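Local coordinates for peptidase S9 prolyl oligopeptidase catalytic domain-containing protein (Pyrococcus horikoshii, PDB 4HXE) that probably works as a serine peptidase of the prolyl oligopeptidase family, consistent with removal of acylated N-terminal residues from peptides, and binds magnesium ions, at residues G149-F154 / Q167-R172; W302-D307 / L315-T320; F482-S487 / M597-R602. All blocks are in the same frame, centred on the assembly; numbering follows the deposited sequence. Where two conformers were deposited one is given.

Overall arrangement
Read from the N terminus, the chain first builds seven four-stranded antiparallel sheets, the blades of a beta propeller, and interaction 1 closes a short hairpin loop in the third of them. Interaction 2 follows in the last blade, again closing a hairpin between neighbouring strands. Interaction 3 is different in kind: 109 residues separate its segments, and it ties a strand of the eight-stranded mixed sheet of the alpha/beta-hydrolase domain to a late helix. The three loops come in series, without nesting or crossing. Centres of interactions 1 and 2 are about 33 Å apart, those of 2 and 3 about 30 Å, and those of 1 and 3, on opposite sides of the chain's centre, about 45 Å.

Interaction 1: G149-F154 / Q167-R172; sequences GEKTTF and QFEKPR
The rings of Phe154 and Phe168 lie nearly parallel, their planes at 9°, yet are slid so far apart that they barely overlap, with centroids 4.8 Å from each other. What covers one face of Phe168 is instead the methylene of its partner: Phe154 CB sits 3.6 Å from the Phe168 ring centroid in a CH-pi contact. The Lys170 side chain runs at about a right angle to that of Phe154, its CG 3.5 Å from Phe154 CE1, and Phe168 O lies in the plane of the Phe154 ring at its edge. The pair belongs to a beta hairpin, the last two strands of a propeller blade, and Trp205 of the next blade stacks on Phe168. With CG between the backbone N and the carbonyl carbon (chi1 55°), the Phe168 ring comes nearer to Phe154. An alanine at Phe154 would keep CB but is likely to open a gap beside Lys170 CG and strip Phe168 of much of its ring neighbour.

Paired backbone bonds link the two strands; Phe154 N reaches Phe168 O at 2.9 Å, nearly along the C=O axis. Nearer the hairpin's open end, Thr152 OG1 donates to Pro171 O over 2.8 Å, and Ser174 N also bonds this hydroxyl. On the face that carries Thr153 and Glu169, the Glu169 carboxylate lies against the Lys151 chain, but the salt bridge is long, Lys151 NZ to Glu169 OE1 being 3.9 Å.

Arg172 has its main polar partner in Glu134, while Glu150 is held by Arg125 and Arg107. Glu150 O lies at the edge of the Arg172 guanidinium, where NE makes a weak bond to it. A water completes the link, donating to Glu150 O at 2.9 Å and accepting from Arg172 NH2 at 3.0 Å.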
loop_
_atom_site.group_PDB
_atom_site.type_symbol
_atom_site.label_atom_id
_atom_site.label_comp_id
_atom_site.label_asym_id
_atom_site.label_seq_id
_atom_site.Cartn_x
_atom_site.Cartn_y
_atom_site.Cartn_z
ATOM N N GLY A 149 -13.572 0.518 -32.266
ATOM C CA GLY A 149 -14.723 1.375 -32.629
ATOM C C GLY A 149 -14.402 2.859 -32.520
ATOM O O GLY A 149 -15.325 3.676 -32.558
ATOM N N GLU A 150 -13.101 3.219 -32.416
ATOM C CA GLU A 150 -12.676 4.621 -32.215
ATOM C C GLU A 150 -13.408 5.703 -33.060
ATOM O O GLU A 150 -13.488 5.624 -34.314
ATOM C CB GLU A 150 -11.177 4.739 -32.453
ATOM C CG GLU A 150 -10.661 6.176 -32.245
ATOM C CD GLU A 150 -9.135 6.299 -32.286
ATOM O OE1 GLU A 150 -8.414 5.488 -31.646
ATOM O OE2 GLU A 150 -8.652 7.242 -32.983
ATOM N N LYS A 151 -13.925 6.722 -32.376
ATOM C CA LYS A 151 -14.321 7.962 -33.034
ATOM C C LYS A 151 -13.390 9.091 -32.637
ATOM O O LYS A 151 -12.790 9.049 -31.549
ATOM C CB LYS A 151 -15.761 8.347 -32.597
ATOM C CG LYS A 151 -16.812 7.277 -32.885
ATOM C CD LYS A 151 -16.800 6.911 -34.358
ATOM C CE LYS A 151 -17.910 7.660 -35.060
ATOM N NZ LYS A 151 -19.061 6.742 -35.275
ATOM N N THR A 152 -13.331 10.135 -33.464
ATOM C CA THR A 152 -12.558 11.322 -33.146
ATOM C C THR A 152 -13.465 12.255 -32.357
ATOM O O THR A 152 -14.662 12.350 -32.654
ATOM C CB THR A 152 -11.999 12.029 -34.402
ATOM O OG1 THR A 152 -11.373 11.048 -35.271
ATOM C CG2 THR A 152 -10.971 13.066 -34.011
ATOM N N THR A 153 -12.888 12.938 -31.354
ATOM C CA THR A 153 -13.629 13.890 -30.557
ATOM C C THR A 153 -12.999 15.247 -30.674
ATOM O O THR A 153 -11.777 15.380 -30.742
ATOM C CB THR A 153 -13.659 13.478 -29.042
ATOM O OG1 THR A 153 -12.295 13.473 -28.513
ATOM C CG2 THR A 153 -14.321 12.099 -28.840
ATOM N N PHE A 154 -13.846 16.267 -30.667
ATOM C CA PHE A 154 -13.367 17.621 -30.769
ATOM C C PHE A 154 -13.976 18.326 -29.580
ATOM O O PHE A 154 -15.208 18.201 -29.337
ATOM C CB PHE A 154 -13.887 18.244 -32.051
ATOM C CG PHE A 154 -13.288 17.616 -33.280
ATOM C CD1 PHE A 154 -13.822 16.439 -33.825
ATOM C CD2 PHE A 154 -12.157 18.194 -33.892
ATOM C CE1 PHE A 154 -13.260 15.871 -34.966
ATOM C CE2 PHE A 154 -11.590 17.592 -35.030
ATOM C CZ PHE A 154 -12.150 16.442 -35.554
ATOM N N GLN A 167 -18.549 20.346 -28.015
ATOM C CA GLN A 167 -17.916 19.099 -28.353
ATOM C C GLN A 167 -18.698 18.405 -29.460
ATOM O O GLN A 167 -19.923 18.582 -29.556
ATOM C CB GLN A 167 -17.827 18.199 -27.151
ATOM C CG GLN A 167 -19.156 17.684 -26.700
ATOM C CD GLN A 167 -19.008 17.179 -25.305
ATOM O OE1 GLN A 167 -18.380 16.130 -25.087
ATOM N NE2 GLN A 167 -19.511 17.952 -24.332
ATOM N N PHE A 168 -18.004 17.654 -30.313
ATOM C CA PHE A 168 -18.694 16.871 -31.316
ATOM C C PHE A 168 -17.777 15.735 -31.674
ATOM O O PHE A 168 -16.582 15.762 -31.336
ATOM C CB PHE A 168 -19.109 17.741 -32.526
ATOM C CG PHE A 168 -17.961 18.493 -33.162
ATOM C CD1 PHE A 168 -17.592 19.753 -32.713
ATOM C CD2 PHE A 168 -17.252 17.923 -34.244
ATOM C CE1 PHE A 168 -16.562 20.459 -33.315
ATOM C CE2 PHE A 168 -16.216 18.616 -34.854
ATOM C CZ PHE A 168 -15.876 19.904 -34.386
ATOM N N GLU A 169 -18.341 14.701 -32.292
ATOM C CA GLU A 169 -17.513 13.617 -32.746
ATOM C C GLU A 169 -17.539 13.442 -34.244
ATOM O O GLU A 169 -18.450 13.908 -34.918
ATOM C CB GLU A 169 -17.798 12.315 -31.965
ATOM C CG GLU A 169 -19.103 11.603 -32.271
ATOM C CD GLU A 169 -19.161 10.213 -31.614
ATOM O OE1 GLU A 169 -19.491 9.284 -32.361
ATOM O OE2 GLU A 169 -18.829 10.044 -30.393
ATOM N N LYS A 170 -16.524 12.755 -34.762
ATOM C CA LYS A 170 -16.381 12.530 -36.194
ATOM C C LYS A 170 -15.836 11.144 -36.391
ATOM O O LYS A 170 -15.341 10.519 -35.426
ATOM C CB LYS A 170 -15.427 13.574 -36.817
ATOM C CG LYS A 170 -16.063 14.972 -36.923
ATOM C CD LYS A 170 -17.196 14.988 -37.963
ATOM C CE LYS A 170 -17.555 16.418 -38.336
ATOM N NZ LYS A 170 -18.817 16.392 -39.148
ATOM N N PRO A 171 -15.917 10.617 -37.639
ATOM C CA PRO A 171 -15.286 9.350 -37.870
ATOM C C PRO A 171 -13.830 9.258 -37.414
ATOM O O PRO A 171 -13.125 10.265 -37.267
ATOM C CB PRO A 171 -15.386 9.207 -39.411
ATOM C CG PRO A 171 -16.689 9.846 -39.682
ATOM C CD PRO A 171 -16.595 11.100 -38.849
ATOM N N ARG A 172 -13.395 8.028 -37.167
ATOM C CA ARG A 172 -12.050 7.735 -36.848
ATOM C C ARG A 172 -11.087 8.519 -37.781
ATOM O O ARG A 172 -11.369 8.675 -38.972
ATOM C CB ARG A 172 -11.926 6.243 -37.143
ATOM C CG ARG A 172 -10.687 5.588 -36.669
ATOM C CD ARG A 172 -10.796 4.103 -37.092
ATOM N NE ARG A 172 -11.966 3.520 -36.480
ATOM C CZ ARG A 172 -12.236 2.225 -36.415
ATOM N NH1 ARG A 172 -11.372 1.345 -36.917
ATOM N NH2 ARG A 172 -13.354 1.825 -35.841
HETATM O O HOH W 1 -15.456 3.894 -35.546
#

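Interaction 2: W302-D307 / L315-T320; sequences WIMGFD and LKETAT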
loop_
_atom_site.group_PDB
_atom_site.type_symbol
_atom_site.label_atom_id
_atom_site.label_comp_id
_atom_site.label_asym_id
_atom_site.label_seq_id
_atom_site.Cartn_x
_atom_site.Cartn_y
_atom_site.Cartn_z
ATOM N N TRP A 302 18.592 18.150 -41.867
ATOM C CA TRP A 302 17.142 17.948 -41.820
ATOM C C TRP A 302 16.586 18.971 -40.886
ATOM O O TRP A 302 17.005 19.041 -39.702
ATOM C CB TRP A 302 16.839 16.598 -41.285
ATOM C CG TRP A 302 16.793 15.515 -42.325
ATOM C CD1 TRP A 302 17.672 15.330 -43.361
ATOM C CD2 TRP A 302 15.805 14.438 -42.465
ATOM N NE1 TRP A 302 17.314 14.252 -44.122
ATOM C CE2 TRP A 302 16.210 13.675 -43.652
ATOM C CE3 TRP A 302 14.630 14.089 -41.802
ATOM C CZ2 TRP A 302 15.491 12.536 -44.115
ATOM C CZ3 TRP A 302 13.915 12.931 -42.250
ATOM C CH2 TRP A 302 14.331 12.191 -43.399
ATOM N N ILE A 303 15.746 19.862 -41.425
ATOM C CA ILE A 303 14.965 20.741 -40.578
ATOM C C ILE A 303 13.811 19.929 -40.001
ATOM O O ILE A 303 12.813 19.660 -40.686
ATOM C CB ILE A 303 14.438 22.011 -41.343
ATOM C CG1 ILE A 303 15.591 22.831 -41.978
ATOM C CG2 ILE A 303 13.587 22.872 -40.406
ATOM C CD1 ILE A 303 16.771 23.092 -41.039
ATOM N N MET A 304 13.919 19.578 -38.727
ATOM C CA MET A 304 13.023 18.646 -38.096
ATOM C C MET A 304 11.748 19.411 -37.643
ATOM O O MET A 304 10.774 18.809 -37.267
ATOM C CB MET A 304 13.712 18.030 -36.833
ATOM C CG MET A 304 14.899 17.113 -37.140
ATOM S SD MET A 304 14.467 15.873 -38.372
ATOM C CE MET A 304 13.527 14.671 -37.466
ATOM N N GLY A 305 11.729 20.734 -37.628
ATOM C CA GLY A 305 10.559 21.368 -37.035
ATOM C C GLY A 305 10.855 22.818 -37.061
ATOM O O GLY A 305 12.005 23.201 -37.091
ATOM N N PHE A 306 9.812 23.645 -37.076
ATOM C CA PHE A 306 10.048 25.064 -37.117
ATOM C C PHE A 306 8.753 25.749 -36.643
ATOM O O PHE A 306 7.682 25.127 -36.537
ATOM C CB PHE A 306 10.451 25.528 -38.560
ATOM C CG PHE A 306 9.410 25.223 -39.620
ATOM C CD1 PHE A 306 9.437 23.999 -40.299
ATOM C CD2 PHE A 306 8.358 26.116 -39.881
ATOM C CE1 PHE A 306 8.454 23.722 -41.240
ATOM C CE2 PHE A 306 7.363 25.810 -40.815
ATOM C CZ PHE A 306 7.435 24.637 -41.507
ATOM N N ASP A 307 8.847 27.031 -36.374
ATOM C CA ASP A 307 7.656 27.790 -36.050
ATOM C C ASP A 307 7.945 29.238 -36.340
ATOM O O ASP A 307 9.120 29.644 -36.379
ATOM C CB ASP A 307 7.205 27.604 -34.600
ATOM C CG ASP A 307 5.740 28.074 -34.391
ATOM O OD1 ASP A 307 5.006 28.132 -35.396
ATOM O OD2 ASP A 307 5.316 28.390 -33.261
ATOM N N LEU A 315 14.497 23.661 -35.775
ATOM C CA LEU A 315 15.349 22.611 -35.264
ATOM C C LEU A 315 16.077 22.010 -36.481
ATOM O O LEU A 315 15.471 21.724 -37.500
ATOM C CB LEU A 315 14.497 21.545 -34.586
ATOM C CG LEU A 315 13.985 21.852 -33.189
ATOM C CD1 LEU A 315 13.174 20.637 -32.729
ATOM C CD2 LEU A 315 15.112 22.078 -32.188
ATOM N N LYS A 316 17.388 21.901 -36.392
ATOM C CA LYS A 316 18.171 21.452 -37.517
ATOM C C LYS A 316 18.986 20.332 -36.965
ATOM O O LYS A 316 19.686 20.498 -35.947
ATOM C CB LYS A 316 19.114 22.550 -38.052
ATOM C CG LYS A 316 20.090 21.910 -39.051
ATOM C CD LYS A 316 20.908 22.874 -39.848
ATOM C CE LYS A 316 21.539 23.963 -39.035
ATOM N NZ LYS A 316 22.484 24.631 -39.943
ATOM N N GLU A 317 18.832 19.171 -37.602
ATOM C CA GLU A 317 19.630 18.034 -37.284
ATOM C C GLU A 317 20.631 17.777 -38.446
ATOM O O GLU A 317 20.341 18.128 -39.580
ATOM C CB GLU A 317 18.667 16.880 -37.096
ATOM C CG GLU A 317 19.353 15.592 -36.824
ATOM C CD GLU A 317 18.354 14.584 -36.279
ATOM O OE1 GLU A 317 18.237 13.483 -36.840
ATOM O OE2 GLU A 317 17.704 14.915 -35.267
ATOM N N THR A 318 21.793 17.150 -38.182
ATOM C CA THR A 318 22.754 16.871 -39.251
ATOM C C THR A 318 23.167 15.421 -39.134
ATOM O O THR A 318 22.704 14.743 -38.248
ATOM C CB THR A 318 23.988 17.764 -39.192
ATOM O OG1 THR A 318 24.692 17.529 -37.971
ATOM C CG2 THR A 318 23.558 19.263 -39.259
ATOM N N ALA A 319 23.987 14.917 -40.069
ATOM C CA ALA A 319 24.408 13.499 -39.995
ATOM C C ALA A 319 25.136 13.179 -38.652
ATOM O O ALA A 319 25.044 12.058 -38.140
ATOM C CB ALA A 319 25.316 13.197 -41.148
ATOM N N THR A 320 25.808 14.185 -38.087
ATOM C CA THR A 320 26.634 13.958 -36.909
ATOM C C THR A 320 26.141 14.648 -35.603
ATOM O O THR A 320 26.747 14.462 -34.533
ATOM C CB THR A 320 28.112 14.284 -37.223
ATOM O OG1 THR A 320 28.281 15.686 -37.486
ATOM C CG2 THR A 320 28.671 13.445 -38.433
#
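Glu317 N donates to Trp302 O over 2.8 Å, almost straight at 175°, and Lys316 CA adds a CA-H...O contact to the same oxygen. The return bond from Trp302 N to Glu317 O completes an antiparallel hydrogen-bonded pair in the hairpin formed by the first two strands of the last propeller blade. Farther along, the regular ladder is interrupted in the manner of a beta bulge, with Met304 and Gly305 both facing Leu315. Met304 N approaches Leu315 O from above the carbonyl plane at 2.9 Å, and Leu315 N turns to Gly305 O, also at 2.9 Å.

Side chains add modest packing. Met304, with CG anti to its carbonyl carbon (chi1 -68°), sets CG 3.8 Å from Glu317 CB. On the face of Ile303 and Lys316, Ile303 CD1 rests 3.8 Å from Lys316 CB. Leu315 packs on Leu17 and Pro20 of strand 16-23, beside the N-terminal blade. The polar ends turn elsewhere: Lys316 NZ pairs with Glu332, Glu317 OE1 accepts from Phe396 N of the hydrolase domain, and the Trp302 indole donates to Gly282 O. Backbone bonds thus chiefly hold the hairpin, while its polar side-chain ends reach other parts of the propeller and the hydrolase domain.

Interaction 3: F482-S487 / M597-R602; sequences FKAGIS and MEFFER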
loop_
_atom_site.group_PDB
_atom_site.type_symbol
_atom_site.label_atom_id
_atom_site.label_comp_id
_atom_site.label_asym_id
_atom_site.label_seq_id
_atom_site.Cartn_x
_atom_site.Cartn_y
_atom_site.Cartn_z
ATOM N N PHE A 482 25.813 -11.108 -49.434
ATOM C CA PHE A 482 25.772 -10.746 -48.005
ATOM C C PHE A 482 26.140 -11.858 -47.079
ATOM O O PHE A 482 25.732 -13.043 -47.238
ATOM C CB PHE A 482 24.425 -10.095 -47.617
ATOM C CG PHE A 482 24.067 -8.952 -48.548
ATOM C CD1 PHE A 482 23.245 -9.153 -49.647
ATOM C CD2 PHE A 482 24.639 -7.714 -48.372
ATOM C CE1 PHE A 482 22.984 -8.121 -50.567
ATOM C CE2 PHE A 482 24.396 -6.694 -49.267
ATOM C CZ PHE A 482 23.557 -6.888 -50.359
ATOM N N LYS A 483 26.919 -11.502 -46.065
ATOM C CA LYS A 483 27.345 -12.564 -45.130
ATOM C C LYS A 483 26.452 -12.632 -43.857
ATOM O O LYS A 483 26.522 -13.603 -43.094
ATOM C CB LYS A 483 28.815 -12.356 -44.770
ATOM C CG LYS A 483 29.691 -12.495 -46.009
ATOM C CD LYS A 483 29.896 -13.961 -46.445
ATOM C CE LYS A 483 31.066 -14.062 -47.475
ATOM N NZ LYS A 483 30.650 -13.218 -48.626
ATOM N N ALA A 484 25.676 -11.577 -43.608
ATOM C CA ALA A 484 24.766 -11.514 -42.463
ATOM C C ALA A 484 23.733 -10.431 -42.734
ATOM O O ALA A 484 23.987 -9.453 -43.467
ATOM C CB ALA A 484 25.512 -11.184 -41.169
ATOM N N GLY A 485 22.621 -10.552 -42.030
ATOM C CA GLY A 485 21.566 -9.587 -42.128
ATOM C C GLY A 485 20.891 -9.446 -40.800
ATOM O O GLY A 485 20.832 -10.344 -39.983
ATOM N N ILE A 486 20.387 -8.255 -40.579
ATOM C CA ILE A 486 19.559 -8.039 -39.428
ATOM C C ILE A 486 18.320 -7.408 -40.047
ATOM O O ILE A 486 18.360 -6.294 -40.579
ATOM C CB ILE A 486 20.222 -7.097 -38.395
ATOM C CG1 ILE A 486 21.507 -7.734 -37.777
ATOM C CG2 ILE A 486 19.158 -6.766 -37.327
ATOM C CD1 ILE A 486 22.128 -6.845 -36.682
ATOM N N SER A 487 17.216 -8.134 -40.017
ATOM C CA SER A 487 16.003 -7.594 -40.604
ATOM C C SER A 487 14.977 -7.280 -39.490
ATOM O O SER A 487 14.734 -8.145 -38.635
ATOM C CB SER A 487 15.432 -8.595 -41.568
ATOM O OG SER A 487 14.031 -8.332 -41.721
ATOM N N MET A 597 24.574 -4.722 -32.324
ATOM C CA MET A 597 26.035 -4.630 -32.474
ATOM C C MET A 597 26.695 -6.004 -32.328
ATOM O O MET A 597 27.603 -6.362 -33.065
ATOM C CB MET A 597 26.678 -3.531 -31.588
ATOM C CG MET A 597 26.234 -3.442 -30.147
ATOM S SD MET A 597 26.314 -1.846 -29.258
ATOM C CE MET A 597 27.934 -1.927 -28.463
ATOM N N GLU A 598 26.209 -6.795 -31.402
ATOM C CA GLU A 598 26.789 -8.096 -31.193
ATOM C C GLU A 598 26.542 -9.067 -32.324
ATOM O O GLU A 598 27.422 -9.875 -32.621
ATOM C CB GLU A 598 26.307 -8.663 -29.885
ATOM C CG GLU A 598 26.907 -7.925 -28.698
ATOM C CD GLU A 598 28.438 -7.891 -28.681
ATOM O OE1 GLU A 598 29.150 -8.857 -29.052
ATOM O OE2 GLU A 598 28.946 -6.842 -28.296
ATOM N N PHE A 599 25.367 -8.998 -32.958
ATOM C CA PHE A 599 25.097 -9.904 -34.126
ATOM C C PHE A 599 26.128 -9.646 -35.216
ATOM O O PHE A 599 26.771 -10.577 -35.717
ATOM C CB PHE A 599 23.656 -9.813 -34.660
ATOM C CG PHE A 599 23.260 -10.959 -35.547
ATOM C CD1 PHE A 599 22.975 -12.237 -35.004
ATOM C CD2 PHE A 599 23.226 -10.800 -36.938
ATOM C CE1 PHE A 599 22.589 -13.303 -35.838
ATOM C CE2 PHE A 599 22.870 -11.834 -37.759
ATOM C CZ PHE A 599 22.566 -13.116 -37.211
ATOM N N PHE A 600 26.316 -8.378 -35.557
ATOM C CA PHE A 600 27.311 -8.026 -36.561
ATOM C C PHE A 600 28.728 -8.334 -36.119
ATOM O O PHE A 600 29.523 -8.784 -36.944
ATOM C CB PHE A 600 27.150 -6.562 -36.985
ATOM C CG PHE A 600 26.055 -6.365 -37.967
ATOM C CD1 PHE A 600 25.128 -5.317 -37.800
ATOM C CD2 PHE A 600 25.940 -7.211 -39.096
ATOM C CE1 PHE A 600 24.090 -5.143 -38.727
ATOM C CE2 PHE A 600 24.883 -7.020 -40.028
ATOM C CZ PHE A 600 23.967 -5.995 -39.833
ATOM N N GLU A 601 29.061 -8.082 -34.855
ATOM C CA GLU A 601 30.388 -8.465 -34.346
ATOM C C GLU A 601 30.608 -9.951 -34.571
ATOM O O GLU A 601 31.670 -10.384 -35.005
ATOM C CB GLU A 601 30.523 -8.124 -32.856
ATOM C CG GLU A 601 30.596 -6.589 -32.639
ATOM C CD GLU A 601 31.940 -6.063 -33.074
ATOM O OE1 GLU A 601 32.102 -5.476 -34.143
ATOM O OE2 GLU A 601 32.896 -6.352 -32.377
ATOM N N ARG A 602 29.619 -10.752 -34.233
ATOM C CA ARG A 602 29.863 -12.177 -34.169
ATOM C C ARG A 602 29.465 -12.944 -35.469
ATOM O O ARG A 602 29.664 -14.163 -35.535
ATOM C CB ARG A 602 29.154 -12.773 -32.925
ATOM C CG ARG A 602 29.700 -12.228 -31.617
ATOM C CD ARG A 602 28.745 -12.435 -30.460
ATOM N NE ARG A 602 29.169 -11.712 -29.263
ATOM C CZ ARG A 602 29.984 -12.203 -28.338
ATOM N NH1 ARG A 602 30.488 -13.448 -28.463
ATOM N NH2 ARG A 602 30.298 -11.438 -27.285
#
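Ile486 carries the CH-pi part of this contact, setting CD1 over one face of the Phe600 ring, 3.7 Å from its centroid and offset toward the rim. The apolar contacts spread from the same side chain: Ile486 CG1 lies 3.6 Å from Phe599 CD2, so successive atoms of one branch, CG1 and CD1, fit against two neighbouring phenylalanines, CG1 touching both rings. Phe599 reaches this place with CG anti to the backbone N (chi1 -164°). Ala484, whose CB points toward the helix, adds a looser contact, 4.4 Å from CE2 of Phe599 and equally far from CE2 of Phe600.

Here a late helix of the alpha/beta-hydrolase fold covers an interior strand of the sheet, running nearly antiparallel to it (167°), with the axes of the two short segments 9.1 Å apart. Phe611 meets Phe599 edge-to-face, and Phe596, earlier in the same helix, does so with Phe600.

Two backbone carbonyls of the strand meet ring carbons: Gly485 O lies 3.4 Å from Phe599 CE2, and Ala484 O is at the edge of the Phe600 ring. Polar bonding belongs to the helix itself, where Arg602 NE bonds Glu598 OE1 at 2.9 Å on its anti side, a salt bridge one turn apart, while Glu598 OE2 pairs with Lys594.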